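Local atomic coordinates of lysin (Enterococcus phage IMEEF1, PDB entry 6IST), a protein that probably cleaves the peptidoglycan of its bacterial host as a calcium-binding phage endolysin with a cysteine-peptidase-like CHAP domain. Residues L8-G13 against T33-Q38; R39-R44 against A59-I64. All blocks are in the same frame, centred on the assembly; numbering follows the deposited sequence.

Interaction 1: L8-G13 against T33-Q38; sequences LSYVNG and TVDVMQ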
loop_
_atom_site.group_PDB
_atom_site.type_symbol
_atom_site.label_atom_id
_atom_site.label_comp_id
_atom_site.label_asym_id
_atom_site.label_seq_id
_atom_site.Cartn_x
_atom_site.Cartn_y
_atom_site.Cartn_z
ATOM N N LEU C 8 22.751 10.193 -1.564
ATOM C CA LEU C 8 23.684 11.280 -1.434
ATOM C C LEU C 8 23.833 12.108 -2.694
ATOM O O LEU C 8 23.992 13.317 -2.626
ATOM C CB LEU C 8 25.069 10.766 -1.015
ATOM C CG LEU C 8 25.117 10.027 0.339
ATOM C CD1 LEU C 8 26.477 9.416 0.583
ATOM C CD2 LEU C 8 24.716 11.009 1.426
ATOM N N SER C 9 23.798 11.456 -3.841
ATOM C CA SER C 9 23.774 12.211 -5.105
ATOM C C SER C 9 22.583 13.174 -5.166
ATOM O O SER C 9 22.717 14.339 -5.444
ATOM C CB SER C 9 23.758 11.253 -6.265
ATOM O OG SER C 9 23.739 12.012 -7.438
ATOM N N TYR C 10 21.415 12.665 -4.849
ATOM C CA TYR C 10 20.202 13.461 -4.873
ATOM C C TYR C 10 20.266 14.626 -3.877
ATOM O O TYR C 10 20.033 15.791 -4.235
ATOM C CB TYR C 10 18.975 12.571 -4.591
ATOM C CG TYR C 10 17.707 13.364 -4.576
ATOM C CD1 TYR C 10 17.121 13.811 -5.744
ATOM C CD2 TYR C 10 17.128 13.701 -3.385
ATOM C CE1 TYR C 10 15.953 14.594 -5.725
ATOM C CE2 TYR C 10 15.958 14.463 -3.339
ATOM C CZ TYR C 10 15.388 14.923 -4.499
ATOM O OH TYR C 10 14.230 15.700 -4.389
ATOM N N VAL C 11 20.618 14.316 -2.640
ATOM C CA VAL C 11 20.750 15.353 -1.593
ATOM C C VAL C 11 21.787 16.421 -1.938
ATOM O O VAL C 11 21.470 17.613 -1.903
ATOM C CB VAL C 11 21.005 14.729 -0.227
ATOM C CG1 VAL C 11 21.234 15.784 0.827
ATOM C CG2 VAL C 11 19.758 13.945 0.148
ATOM N N ASN C 12 22.986 16.008 -2.324
ATOM C CA ASN C 12 23.978 16.986 -2.728
ATOM C C ASN C 12 23.523 17.853 -3.945
ATOM O O ASN C 12 23.851 19.044 -4.013
ATOM C CB ASN C 12 25.303 16.313 -2.964
ATOM C CG ASN C 12 26.024 15.980 -1.663
ATOM O OD1 ASN C 12 26.166 16.843 -0.785
ATOM N ND2 ASN C 12 26.518 14.740 -1.547
ATOM N N GLY C 13 22.772 17.247 -4.860
ATOM C CA GLY C 13 22.118 17.912 -6.001
ATOM C C GLY C 13 21.099 18.956 -5.599
ATOM O O GLY C 13 20.816 19.863 -6.336
ATOM N N THR C 33 13.653 16.372 4.600
ATOM C CA THR C 33 13.673 15.014 5.132
ATOM C C THR C 33 12.495 14.269 4.572
ATOM O O THR C 33 12.604 13.113 4.189
ATOM C CB THR C 33 13.649 15.062 6.691
ATOM O OG1 THR C 33 14.983 15.462 7.139
ATOM C CG2 THR C 33 13.305 13.711 7.325
ATOM N N VAL C 34 11.349 14.915 4.529
ATOM C CA VAL C 34 10.161 14.214 4.022
ATOM C C VAL C 34 10.295 13.908 2.517
ATOM O O VAL C 34 10.005 12.816 2.110
ATOM C CB VAL C 34 8.865 15.010 4.246
ATOM C CG1 VAL C 34 7.728 14.446 3.405
ATOM C CG2 VAL C 34 8.586 15.055 5.731
ATOM N N ASP C 35 10.889 14.814 1.762
ATOM C CA ASP C 35 11.031 14.599 0.352
ATOM C C ASP C 35 11.909 13.387 0.141
ATOM O O ASP C 35 11.635 12.511 -0.693
ATOM C CB ASP C 35 11.606 15.826 -0.299
ATOM C CG ASP C 35 11.802 15.667 -1.825
ATOM O OD1 ASP C 35 10.815 15.513 -2.587
ATOM O OD2 ASP C 35 12.976 15.688 -2.257
ATOM N N VAL C 36 13.090 13.435 0.722
ATOM C CA VAL C 36 14.015 12.321 0.550
ATOM C C VAL C 36 13.479 10.974 1.025
ATOM O O VAL C 36 13.592 9.936 0.332
ATOM C CB VAL C 36 15.343 12.623 1.218
ATOM C CG1 VAL C 36 16.305 11.455 1.085
ATOM C CG2 VAL C 36 15.905 13.907 0.690
ATOM N N MET C 37 12.877 10.930 2.204
ATOM C CA MET C 37 12.361 9.709 2.674
ATOM C C MET C 37 11.194 9.197 1.746
ATOM O O MET C 37 11.119 7.979 1.500
ATOM C CB MET C 37 11.870 9.839 4.110
ATOM C CG MET C 37 12.925 9.814 5.258
ATOM S SD MET C 37 14.168 8.544 5.246
ATOM C CE MET C 37 15.504 9.393 4.339
ATOM N N GLN C 38 10.301 10.067 1.297
ATOM C CA GLN C 38 9.222 9.666 0.393
ATOM C C GLN C 38 9.759 9.120 -0.955
ATOM O O GLN C 38 9.404 8.066 -1.353
ATOM C CB GLN C 38 8.293 10.805 0.100
ATOM C CG GLN C 38 7.327 11.141 1.174
ATOM C CD GLN C 38 6.250 12.129 0.675
ATOM O OE1 GLN C 38 5.053 11.907 0.849
ATOM N NE2 GLN C 38 6.690 13.177 -0.021
#

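Interaction 2: R39-R44 against A59-I64; sequences RFFGWR and AGFQRI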
loop_
_atom_site.group_PDB
_atom_site.type_symbol
_atom_site.label_atom_id
_atom_site.label_comp_id
_atom_site.label_asym_id
_atom_site.label_seq_id
_atom_site.Cartn_x
_atom_site.Cartn_y
_atom_site.Cartn_z
ATOM N N ARG C 39 10.690 9.819 -1.587
ATOM C CA ARG C 39 11.193 9.374 -2.892
ATOM C C ARG C 39 11.962 8.085 -2.808
ATOM O O ARG C 39 11.886 7.259 -3.719
ATOM C CB ARG C 39 12.232 10.343 -3.416
ATOM C CG ARG C 39 11.668 11.509 -4.064
ATOM C CD ARG C 39 12.806 12.370 -4.633
ATOM N NE ARG C 39 12.171 13.654 -4.683
ATOM C CZ ARG C 39 11.313 14.048 -5.613
ATOM N NH1 ARG C 39 11.056 13.313 -6.705
ATOM N NH2 ARG C 39 10.768 15.236 -5.473
ATOM N N PHE C 40 12.791 7.926 -1.775
ATOM C CA PHE C 40 13.642 6.763 -1.723
ATOM C C PHE C 40 13.108 5.565 -0.972
ATOM O O PHE C 40 13.394 4.402 -1.344
ATOM C CB PHE C 40 14.989 7.128 -1.195
ATOM C CG PHE C 40 15.808 7.917 -2.191
ATOM C CD1 PHE C 40 16.616 7.261 -3.118
ATOM C CD2 PHE C 40 15.761 9.250 -2.176
ATOM C CE1 PHE C 40 17.291 7.985 -4.077
ATOM C CE2 PHE C 40 16.406 9.997 -3.117
ATOM C CZ PHE C 40 17.181 9.364 -4.066
ATOM N N PHE C 41 12.380 5.809 0.082
ATOM C CA PHE C 41 11.881 4.727 0.927
ATOM C C PHE C 41 10.365 4.577 0.977
ATOM O O PHE C 41 9.884 3.696 1.638
ATOM C CB PHE C 41 12.398 4.943 2.326
ATOM C CG PHE C 41 13.860 4.767 2.421
ATOM C CD1 PHE C 41 14.376 3.512 2.444
ATOM C CD2 PHE C 41 14.717 5.861 2.448
ATOM C CE1 PHE C 41 15.741 3.339 2.560
ATOM C CE2 PHE C 41 16.073 5.687 2.491
ATOM C CZ PHE C 41 16.573 4.426 2.490
ATOM N N GLY C 42 9.644 5.457 0.326
ATOM C CA GLY C 42 8.172 5.390 0.311
ATOM C C GLY C 42 7.622 5.675 1.711
ATOM O O GLY C 42 6.479 5.302 2.004
ATOM N N TRP C 43 8.390 6.361 2.542
ATOM C CA TRP C 43 7.982 6.699 3.933
ATOM C C TRP C 43 7.711 8.208 3.970
ATOM O O TRP C 43 8.615 8.998 3.629
ATOM C CB TRP C 43 9.075 6.362 4.896
ATOM C CG TRP C 43 8.799 6.844 6.338
ATOM C CD1 TRP C 43 7.609 6.798 6.991
ATOM C CD2 TRP C 43 9.730 7.348 7.255
ATOM N NE1 TRP C 43 7.730 7.284 8.234
ATOM C CE2 TRP C 43 9.054 7.572 8.455
ATOM C CE3 TRP C 43 11.097 7.576 7.220
ATOM C CZ2 TRP C 43 9.677 8.095 9.546
ATOM C CZ3 TRP C 43 11.701 8.107 8.307
ATOM C CH2 TRP C 43 11.007 8.349 9.466
ATOM N N ARG C 44 6.517 8.638 4.409
ATOM C CA ARG C 44 6.258 10.078 4.703
ATOM C C ARG C 44 6.265 10.294 6.237
ATOM O O ARG C 44 5.298 9.973 6.932
ATOM C CB ARG C 44 4.923 10.551 4.083
ATOM C CG ARG C 44 4.607 11.991 4.368
ATOM C CD ARG C 44 3.335 12.502 3.631
ATOM N NE ARG C 44 2.175 12.218 4.515
ATOM C CZ ARG C 44 0.888 12.567 4.316
ATOM N NH1 ARG C 44 -0.033 12.257 5.241
ATOM N NH2 ARG C 44 0.527 13.278 3.248
ATOM N N ALA C 59 9.577 -0.687 8.740
ATOM C CA ALA C 59 10.471 -1.836 8.819
ATOM C C ALA C 59 11.857 -1.524 8.346
ATOM O O ALA C 59 12.020 -0.898 7.292
ATOM C CB ALA C 59 9.885 -2.988 7.978
ATOM N N GLY C 60 12.854 -2.001 9.098
ATOM C CA GLY C 60 14.239 -1.845 8.713
ATOM C C GLY C 60 14.910 -0.578 9.283
ATOM O O GLY C 60 16.155 -0.530 9.393
ATOM N N PHE C 61 14.125 0.447 9.642
ATOM C CA PHE C 61 14.668 1.694 10.188
ATOM C C PHE C 61 15.102 1.559 11.648
ATOM O O PHE C 61 14.503 0.847 12.433
ATOM C CB PHE C 61 13.628 2.840 10.078
ATOM C CG PHE C 61 13.507 3.419 8.704
ATOM C CD1 PHE C 61 12.928 2.685 7.668
ATOM C CD2 PHE C 61 13.952 4.704 8.436
ATOM C CE1 PHE C 61 12.780 3.220 6.392
ATOM C CE2 PHE C 61 13.861 5.226 7.172
ATOM C CZ PHE C 61 13.279 4.495 6.142
ATOM N N GLN C 62 16.179 2.229 12.004
ATOM C CA GLN C 62 16.677 2.280 13.355
ATOM C C GLN C 62 16.751 3.727 13.801
ATOM O O GLN C 62 16.966 4.629 13.009
ATOM C CB GLN C 62 18.083 1.732 13.458
ATOM C CG GLN C 62 18.253 0.242 13.145
ATOM C CD GLN C 62 19.709 -0.087 12.918
ATOM O OE1 GLN C 62 20.604 0.558 13.483
ATOM N NE2 GLN C 62 19.963 -1.069 12.070
ATOM N N ARG C 63 16.579 3.918 15.068
ATOM C CA ARG C 63 16.717 5.246 15.685
ATOM C C ARG C 63 17.656 5.154 16.848
ATOM O O ARG C 63 17.559 4.238 17.653
ATOM C CB ARG C 63 15.328 5.692 16.117
ATOM C CG ARG C 63 15.273 6.985 16.856
ATOM C CD ARG C 63 13.925 7.645 16.740
ATOM N NE ARG C 63 12.912 6.716 17.164
ATOM C CZ ARG C 63 11.626 6.754 16.819
ATOM N NH1 ARG C 63 11.155 7.631 15.975
ATOM N NH2 ARG C 63 10.847 5.778 17.232
ATOM N N ILE C 64 18.602 6.090 16.936
ATOM C CA ILE C 64 19.670 6.060 17.899
ATOM C C ILE C 64 19.857 7.443 18.504
ATOM O O ILE C 64 20.092 8.419 17.782
ATOM C CB ILE C 64 21.038 5.657 17.212
ATOM C CG1 ILE C 64 20.869 4.409 16.361
ATOM C CG2 ILE C 64 22.133 5.482 18.256
ATOM C CD1 ILE C 64 21.971 4.112 15.346
#

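Interaction 1: L8-G13 against T33-Q38
Tyr10 reaches across to Asp35 and Val36, and together with Val11 it joins two nearly antiparallel helices of the CHAP-type peptidase fold. The segment axes are 11.3 Å apart, too far for close backbone packing, so side chains bridge the gap. Tyr10 shows how. Its CB points toward helix 29-41, and with CG trans to the backbone N (chi1 179°) the ring slants out toward the Asp35 side of that helix. Further out, Tyr10 CE2, at the ring edge, passes Val36 CG2 at 4.1 Å, the two side chains running in opposite directions. Tyr10 CZ then comes within 3.4 Å of Asp35 OD2, and at the tip the hydroxyl donates a hydrogen bond to that same oxygen. Alongside, Val11 CG2 meets Val36 CG2 at 3.9 Å, giving the polar bridge an apolar flank. The other carboxylate oxygen, Asp35 OD1, forms a salt bridge with Arg39 NH2 one helical turn on, which should help hold the acceptor in place and probably favours its ionised form. Asp35 OD2 lies in the plane of the Tyr10 ring, at its edge, with the carboxylate turned 38° from that plane; the Tyr10 OH to Asp35 OD2 bond is very short, at 2.5 Å.

Interaction 2: R39-R44 against A59-I64
A chi1 of 173° swings the Trp43 indole away from its own backbone N and toward Phe61, while Phe41 and Phe61 each set CG opposite their carbonyl carbon, so that the three rings converge in an aromatic cluster. The chain makes this possible at Gly42, where positive phi ends helix 29-41 and turns it into the short strand 43-44, leaving Phe41 and Trp43 both directed at Phe61. The tip of Phe61 does most of the touching. Phe61 CZ sits over one face of Phe41, 3.8 Å from Phe41 CG, and lies 3.9 Å from Phe41 CB. With ring planes at 74° and centroids 5.3 Å apart, this is a T-shaped pair in which Phe61 supplies the edge. The neighbouring atom Phe61 CE2 meets the indole at Trp43 CE3, 3.6 Å away, and the same indole atom is 3.9 Å from Phe61 CZ. Here the planes are inclined at 63°, an oblique packing. Elsewhere on the Phe61 rim, Ala59 O lies near the ring plane. Met37 packs on both Trp43 and Phe61, and Ile136 and Pro139 also touch Phe61, tying the cluster to helix 29-41 and strand 132-137. No hydrogen bond crosses between the segments. Cohesion between the segments therefore probably comes mainly from dispersion and the burial of apolar surface, with a modest electrostatic gain where the slightly positive C-H edge of Phe61 faces the pi cloud of Phe41.

Helix 29-41 serves both contacts, successive parts of it being used in turn: interaction 1 joins its middle to helix 4-13, and interaction 2 joins its C-terminal end, with strand 43-44, to the approach of strand 62-65. Their buried areas are almost equal, yet interaction 1 is the more enclosed, while interaction 2 is partly buried despite lying nearer the centre of the chain. The former combines a polar bridge with aliphatic packing; the latter is wholly apolar and aromatic. The two meet directly where Met37 CB lies 3.4 Å from Trp43 O. The side chain of Asp35 also lies about 6 Å from that of the calcium ligand Asp31, whereas interaction 2 lies away from the metal site.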